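Local coordinates for HupZ (Streptococcus sp. 'group A', PDB 5ESC), which degrades heme in vitro as a dimeric split-barrel enzyme of the pyridoxamine 5'-phosphate oxidase family, at residues 7-10 / 11-15; 88-91 / 92-96; 49-52 / 53-56. All coordinates share one frame; numbering follows the deposited sequence. Where two conformers were deposited one is given.

Contact 1 of 3, residues 7-10 / 11-15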
loop_
_atom_site.group_PDB
_atom_site.type_symbol
_atom_site.label_atom_id
_atom_site.label_comp_id
_atom_site.label_asym_id
_atom_site.label_seq_id
_atom_site.Cartn_x
_atom_site.Cartn_y
_atom_site.Cartn_z
ATOM N N LYS A 7 5.600 16.709 -5.194
ATOM C CA LYS A 7 6.720 16.830 -4.221
ATOM C C LYS A 7 6.240 17.061 -2.833
ATOM O O LYS A 7 6.862 16.574 -1.886
ATOM C CB LYS A 7 7.750 17.918 -4.580
ATOM C CG LYS A 7 8.460 17.633 -5.872
ATOM C CD LYS A 7 9.398 18.777 -6.237
ATOM C CE LYS A 7 9.857 18.733 -7.706
ATOM N NZ LYS A 7 10.501 20.049 -8.112
ATOM N N ASP A 8 5.112 17.769 -2.692
ATOM C CA ASP A 8 4.587 18.102 -1.369
ATOM C C ASP A 8 4.090 16.868 -0.671
ATOM O O ASP A 8 4.346 16.707 0.505
ATOM C CB ASP A 8 3.418 19.089 -1.445
ATOM C CG ASP A 8 3.813 20.442 -2.011
ATOM O OD1 ASP A 8 5.023 20.832 -2.002
ATOM O OD2 ASP A 8 2.854 21.093 -2.485
ATOM N N LEU A 9 3.328 16.032 -1.398
ATOM C CA LEU A 9 2.881 14.726 -0.864
ATOM C C LEU A 9 3.998 13.811 -0.499
ATOM O O LEU A 9 4.040 13.263 0.631
ATOM C CB LEU A 9 1.958 13.985 -1.835
ATOM C CG LEU A 9 0.500 14.374 -1.593
ATOM C CD1 LEU A 9 0.149 15.584 -2.438
ATOM C CD2 LEU A 9 -0.439 13.254 -1.933
ATOM N N ILE A 10 4.928 13.665 -1.450
ATOM C CA ILE A 10 6.113 12.849 -1.228
ATOM C C ILE A 10 6.813 13.335 0.024
ATOM O O ILE A 10 7.249 12.530 0.862
ATOM C CB ILE A 10 7.116 12.884 -2.456
ATOM C CG1 ILE A 10 6.490 12.178 -3.679
ATOM C CG2 ILE A 10 8.410 12.239 -2.037
ATOM C CD1 ILE A 10 7.133 12.398 -5.024
ATOM N N ASN A 11 6.950 14.676 0.138
ATOM C CA ASN A 11 7.632 15.274 1.320
ATOM C C ASN A 11 6.781 15.184 2.580
ATOM O O ASN A 11 7.273 15.139 3.664
ATOM C CB ASN A 11 8.016 16.737 1.109
ATOM C CG ASN A 11 9.203 16.939 0.170
ATOM O OD1 ASN A 11 10.049 16.058 -0.044
ATOM N ND2 ASN A 11 9.254 18.146 -0.427
ATOM N N ASN A 12 5.483 15.166 2.422
ATOM C CA ASN A 12 4.598 15.178 3.602
ATOM C C ASN A 12 3.909 13.902 4.022
ATOM O O ASN A 12 3.462 13.844 5.159
ATOM C CB ASN A 12 3.610 16.341 3.472
ATOM C CG ASN A 12 4.320 17.657 3.605
ATOM O OD1 ASN A 12 4.923 17.888 4.625
ATOM N ND2 ASN A 12 4.384 18.437 2.547
ATOM N N GLN A 13 3.841 12.875 3.144
ATOM C CA GLN A 13 3.084 11.647 3.437
ATOM C C GLN A 13 4.041 10.433 3.428
ATOM O O GLN A 13 5.167 10.510 2.936
ATOM C CB GLN A 13 1.930 11.459 2.431
ATOM C CG GLN A 13 0.990 12.653 2.242
ATOM C CD GLN A 13 0.308 13.055 3.549
ATOM O OE1 GLN A 13 0.175 12.238 4.457
ATOM N NE2 GLN A 13 -0.004 14.344 3.685
ATOM N N LEU A 14 3.593 9.372 4.073
ATOM C CA LEU A 14 4.253 8.094 4.124
ATOM C C LEU A 14 4.110 7.302 2.808
ATOM O O LEU A 14 2.967 6.977 2.358
ATOM C CB LEU A 14 3.633 7.248 5.227
ATOM C CG LEU A 14 4.304 5.945 5.613
ATOM C CD1 LEU A 14 5.780 6.237 5.793
ATOM C CD2 LEU A 14 3.747 5.361 6.899
ATOM N N ALA A 15 5.246 6.898 2.268
ATOM C CA ALA A 15 5.302 6.019 1.064
ATOM C C ALA A 15 4.787 4.662 1.445
ATOM O O ALA A 15 5.303 4.038 2.382
ATOM C CB ALA A 15 6.727 5.907 0.583
#
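Asn-11 N and Gln-13 N make the two firm backbone bonds of this last helical turn. Asn-11 N donates to Lys-7 O at 2.8 Å, and Gln-13 N reaches Leu-9 O at 2.6 Å. Between them Asn-12 N lies 2.7 Å from Asp-8 O and 3.0 Å from Leu-9 O, both weak bonds that share one N-H. A side-chain amide joins in: Asn-12 CG stands beside its own backbone N (chi1 -69°), which brings ND2 back over the turn to Asp-8 O at 2.7 Å, a further weak bond. Asp-8 O thus takes two weakly placed donors, N and ND2, from the same Asn-12, while Asp-8 OD1 is held by Gln-4. Apolar contact is slight: Gln-13, its chain bent at chi2, lays CG 4.2 Å from Leu-9 CG. On the inner side Ile-10 packs on Phe-66 and Leu-36, and beyond the turn Leu-14 meets Val-67 of the second subunit. Gln-13 is the first residue to leave helical backbone angles, and the arrangement is that of a helix C-terminus, here where helix 4-12 hands over to strand 15-20 of the split barrel.

Contact 2 of 3, residues 88-91 / 92-96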
loop_
_atom_site.group_PDB
_atom_site.type_symbol
_atom_site.label_atom_id
_atom_site.label_comp_id
_atom_site.label_asym_id
_atom_site.label_seq_id
_atom_site.Cartn_x
_atom_site.Cartn_y
_atom_site.Cartn_z
ATOM N N ALA A 88 27.442 5.169 -5.470
ATOM C CA ALA A 88 26.975 6.507 -5.068
ATOM C C ALA A 88 25.626 6.575 -4.441
ATOM O O ALA A 88 25.391 7.448 -3.618
ATOM C CB ALA A 88 27.023 7.420 -6.308
ATOM N N TYR A 89 24.644 5.704 -4.869
ATOM C CA TYR A 89 23.374 5.766 -4.276
ATOM C C TYR A 89 23.508 5.276 -2.806
ATOM O O TYR A 89 22.937 5.848 -1.878
ATOM C CB TYR A 89 22.386 4.909 -4.963
ATOM C CG TYR A 89 21.917 5.370 -6.299
ATOM C CD1 TYR A 89 21.208 6.533 -6.424
ATOM C CD2 TYR A 89 22.141 4.558 -7.440
ATOM C CE1 TYR A 89 20.649 6.887 -7.715
ATOM C CE2 TYR A 89 21.609 4.899 -8.694
ATOM C CZ TYR A 89 20.896 6.094 -8.819
ATOM O OH TYR A 89 20.460 6.376 -10.101
ATOM N N TYR A 90 24.196 4.205 -2.618
ATOM C CA TYR A 90 24.384 3.619 -1.307
ATOM C C TYR A 90 25.118 4.568 -0.357
ATOM O O TYR A 90 24.741 4.710 0.764
ATOM C CB TYR A 90 25.097 2.254 -1.423
ATOM C CG TYR A 90 25.336 1.672 -0.057
ATOM C CD1 TYR A 90 24.275 1.181 0.666
ATOM C CD2 TYR A 90 26.584 1.754 0.555
ATOM C CE1 TYR A 90 24.435 0.660 1.946
ATOM C CE2 TYR A 90 26.766 1.216 1.843
ATOM C CZ TYR A 90 25.649 0.741 2.545
ATOM O OH TYR A 90 25.727 0.230 3.806
ATOM N N GLU A 91 26.211 5.179 -0.814
ATOM C CA GLU A 91 26.949 6.156 0.010
ATOM C C GLU A 91 26.106 7.365 0.399
ATOM O O GLU A 91 26.130 7.797 1.558
ATOM C CB GLU A 91 28.291 6.578 -0.670
ATOM C CG GLU A 91 29.268 5.424 -0.871
ATOM C CD GLU A 91 29.721 4.755 0.435
ATOM O OE1 GLU A 91 30.055 5.528 1.385
ATOM O OE2 GLU A 91 29.722 3.470 0.546
ATOM N N ALA A 92 25.226 7.840 -0.524
ATOM C CA ALA A 92 24.250 8.850 -0.162
ATOM C C ALA A 92 23.284 8.352 0.949
ATOM O O ALA A 92 22.944 9.119 1.870
ATOM C CB ALA A 92 23.415 9.325 -1.347
ATOM N N ALA A 93 22.753 7.117 0.804
ATOM C CA ALA A 93 21.840 6.566 1.748
ATOM C C ALA A 93 22.471 6.507 3.188
ATOM O O ALA A 93 21.819 6.781 4.244
ATOM C CB ALA A 93 21.391 5.181 1.303
ATOM N N LYS A 94 23.732 6.130 3.189
ATOM C CA LYS A 94 24.486 5.989 4.449
ATOM C C LYS A 94 24.635 7.330 5.203
ATOM O O LYS A 94 24.394 7.606 6.384
ATOM C CB LYS A 94 25.879 5.534 4.108
ATOM C CG LYS A 94 26.012 4.067 3.987
ATOM C CD LYS A 94 27.417 3.642 4.421
ATOM C CE LYS A 94 28.251 3.391 3.231
ATOM N NZ LYS A 94 29.640 3.910 3.156
ATOM N N LYS A 95 24.969 8.247 4.350
ATOM C CA LYS A 95 25.122 9.605 4.778
ATOM C C LYS A 95 23.835 10.233 5.304
ATOM O O LYS A 95 23.793 10.752 6.414
ATOM C CB LYS A 95 25.608 10.468 3.621
ATOM C CG LYS A 95 25.851 11.942 3.953
ATOM C CD LYS A 95 26.973 12.059 5.044
ATOM C CE LYS A 95 27.480 13.507 5.353
ATOM N NZ LYS A 95 28.374 13.574 6.547
ATOM N N TRP A 96 22.753 10.080 4.524
ATOM C CA TRP A 96 21.427 10.458 4.939
ATOM C C TRP A 96 20.962 9.846 6.247
ATOM O O TRP A 96 20.221 10.469 7.022
ATOM C CB TRP A 96 20.421 10.122 3.829
ATOM C CG TRP A 96 19.108 10.591 4.000
ATOM C CD1 TRP A 96 18.590 11.764 3.523
ATOM C CD2 TRP A 96 18.018 9.918 4.670
ATOM N NE1 TRP A 96 17.278 11.873 3.869
ATOM C CE2 TRP A 96 16.896 10.763 4.583
ATOM C CE3 TRP A 96 17.893 8.690 5.338
ATOM C CZ2 TRP A 96 15.629 10.396 5.111
ATOM C CZ3 TRP A 96 16.683 8.352 5.896
ATOM C CH2 TRP A 96 15.556 9.209 5.800
#
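Helix 88-97 is a regular alpha-helix on the protein surface, and in its first two turns Lys-94 meets Tyr-90 one turn back and Glu-91 three residues back. Four successive i+4 to i backbone bonds, from Ala-92 N to Ala-88 O through Lys-95 N to Glu-91 O, hold these turns; Lys-94 N to Tyr-90 O, at 3.0 Å, is one of them. Over this frame the Tyr-90 side chain sets off with CG anti to the backbone N (chi1 178°), carrying its ring along the helix toward Lys-94. In the conformer given, one of two deposited for Lys-94, the lysine chain crosses one ring face, and its CG makes a CH-pi contact 4.0 Å from the Tyr-90 ring centroid, 29° off the ring normal. Farther out the lysine bends at chi2, chi3 and chi4 and turns to Glu-91, which runs alongside and points the same way. Both carboxylate oxygens face the ammonium group in a salt bridge, with Lys-94 NZ on the syn side of Glu-91 OE2. The end of this lysine is modelled too close to both the ring and the carboxylate, so the placement of its whole side chain is tentative and the short distances should not be taken literally. Tyr-90 OH bonds to Pro-104 O, so the ring is anchored at its far end. On the inner side Tyr-89 meets Trp-37 edge-to-face and rests on Ile-43, while Ala-93 packs on Val-107, seating the helix against strands 35-38, 41-46 and 106-117.

Contact 3 of 3, residues 49-52 / 53-56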
loop_
_atom_site.group_PDB
_atom_site.type_symbol
_atom_site.label_atom_id
_atom_site.label_comp_id
_atom_site.label_asym_id
_atom_site.label_seq_id
_atom_site.Cartn_x
_atom_site.Cartn_y
_atom_site.Cartn_z
ATOM N N ASP A 49 16.240 -7.527 5.696
ATOM C CA ASP A 49 16.130 -8.482 4.576
ATOM C C ASP A 49 14.702 -8.959 4.479
ATOM O O ASP A 49 14.432 -10.126 4.267
ATOM C CB ASP A 49 17.159 -9.651 4.549
ATOM C CG ASP A 49 18.409 -9.305 3.732
ATOM O OD1 ASP A 49 19.231 -8.556 4.302
ATOM O OD2 ASP A 49 18.563 -9.729 2.552
ATOM N N GLY A 50 13.787 -8.000 4.515
ATOM C CA GLY A 50 12.310 -8.255 4.543
ATOM C C GLY A 50 11.720 -8.510 3.157
ATOM O O GLY A 50 12.436 -8.603 2.172
ATOM N N GLN A 51 10.421 -8.628 3.102
ATOM C CA GLN A 51 9.783 -9.135 1.968
ATOM C C GLN A 51 9.875 -8.130 0.799
ATOM O O GLN A 51 10.008 -8.574 -0.317
ATOM C CB GLN A 51 8.309 -9.476 2.291
ATOM C CG GLN A 51 7.661 -10.329 1.200
ATOM C CD GLN A 51 8.343 -11.706 0.966
ATOM O OE1 GLN A 51 8.582 -12.443 1.946
ATOM N NE2 GLN A 51 8.643 -12.057 -0.253
ATOM N N THR A 52 9.821 -6.821 1.072
ATOM C CA THR A 52 9.910 -5.834 0.004
ATOM C C THR A 52 11.243 -6.063 -0.718
ATOM O O THR A 52 11.309 -6.145 -1.935
ATOM C CB THR A 52 9.804 -4.387 0.539
ATOM O OG1 THR A 52 8.512 -4.202 1.109
ATOM C CG2 THR A 52 10.041 -3.316 -0.542
ATOM N N ARG A 53 12.331 -6.176 0.043
ATOM C CA ARG A 53 13.631 -6.355 -0.531
ATOM C C ARG A 53 13.754 -7.648 -1.357
ATOM O O ARG A 53 14.297 -7.610 -2.498
ATOM C CB ARG A 53 14.743 -6.317 0.556
ATOM C CG ARG A 53 16.098 -6.506 -0.020
ATOM C CD ARG A 53 17.198 -6.535 1.062
ATOM N NE ARG A 53 18.505 -6.661 0.471
ATOM C CZ ARG A 53 19.628 -6.554 1.194
ATOM N NH1 ARG A 53 19.537 -6.389 2.504
ATOM N NH2 ARG A 53 20.809 -6.694 0.633
ATOM N N ILE A 54 13.254 -8.775 -0.783
ATOM C CA ILE A 54 13.292 -10.063 -1.414
ATOM C C ILE A 54 12.529 -10.030 -2.768
ATOM O O ILE A 54 12.977 -10.574 -3.773
ATOM C CB ILE A 54 12.651 -11.097 -0.480
ATOM C CG1 ILE A 54 13.443 -11.195 0.801
ATOM C CG2 ILE A 54 12.573 -12.479 -1.107
ATOM C CD1 ILE A 54 14.888 -11.435 0.555
ATOM N N ASN A 55 11.388 -9.387 -2.760
ATOM C CA ASN A 55 10.559 -9.267 -3.947
ATOM C C ASN A 55 11.253 -8.387 -4.993
ATOM O O ASN A 55 11.254 -8.726 -6.200
ATOM C CB ASN A 55 9.186 -8.689 -3.575
ATOM C CG ASN A 55 8.314 -9.666 -2.761
ATOM O OD1 ASN A 55 8.632 -10.817 -2.577
ATOM N ND2 ASN A 55 7.200 -9.150 -2.260
ATOM N N ILE A 56 11.784 -7.218 -4.578
ATOM C CA ILE A 56 12.582 -6.359 -5.529
ATOM C C ILE A 56 13.750 -7.130 -6.207
ATOM O O ILE A 56 13.900 -7.131 -7.427
ATOM C CB ILE A 56 13.090 -5.036 -4.900
ATOM C CG1 ILE A 56 11.898 -4.088 -4.625
ATOM C CG2 ILE A 56 14.147 -4.368 -5.748
ATOM C CD1 ILE A 56 12.194 -3.055 -3.582
#
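Arg-53 leaves the helix with CG anti to its amide nitrogen (chi1 180°) and stays extended as far as NE, bringing its guanidinium across the Asp-49 carboxylate, while Gln-51, bent at chi2 (61°), folds its amide toward Asn-55. In the Asp-49 conformer given, one of two, Arg-53 NH1 forms a salt bridge with Asp-49 OD1 at 2.8 Å. The carboxylate and guanidinium planes are then 33° apart, and Asp-49 OD2 lies over one guanidinium face near its rim. In the second pair Gln-51 NE2 donates to Asn-55 OD1 at 2.6 Å, in the plane of its own amide but from above the Asn-55 carbonyl plane. Thr-52 and Ile-56 run side by side, with Thr-52 CG2 3.7 Å from Ile-56 CD1. Beneath them Ile-54 N to Gly-50 O, Asn-55 N to Gln-51 O and Ile-56 N to Thr-52 O start the helix just after Gly-50 at the N-cap. Arg-53 NE also bridges to Glu-57 and NH1 bonds to Thr-48 O. The carboxylates of Asp-49 and Glu-57, one turn before and after, would balance the Arg-53 charge and, with Thr-48 O, limit guanidinium rotation; bonds to Gln-51 and, through ND2, to Thr-19 likewise fix which way the Asn-55 amide faces.

From the N terminus, contact 1 (7-15) comes first, contact 3 (49-56) next and contact 2 (88-96) last. Each spans an unbroken piece of chain, so none closes a long loop, and they follow in series without nesting or crossing. Contact 1 ends helix 4-12 and leads into strand 15-20; contact 3 starts helix 51-59, between strands 41-46 and 61-68; contact 2 opens helix 88-97, which joins strands 73-84 and 106-117. Contacts 1 and 3 lie on opposite sides of the chain's centre, about 22 Å apart between centres. Strand 41-46 is shared by contacts 2 and 3, through Ile-43 and Tyr-44, whereas contact 1 alone touches the second subunit.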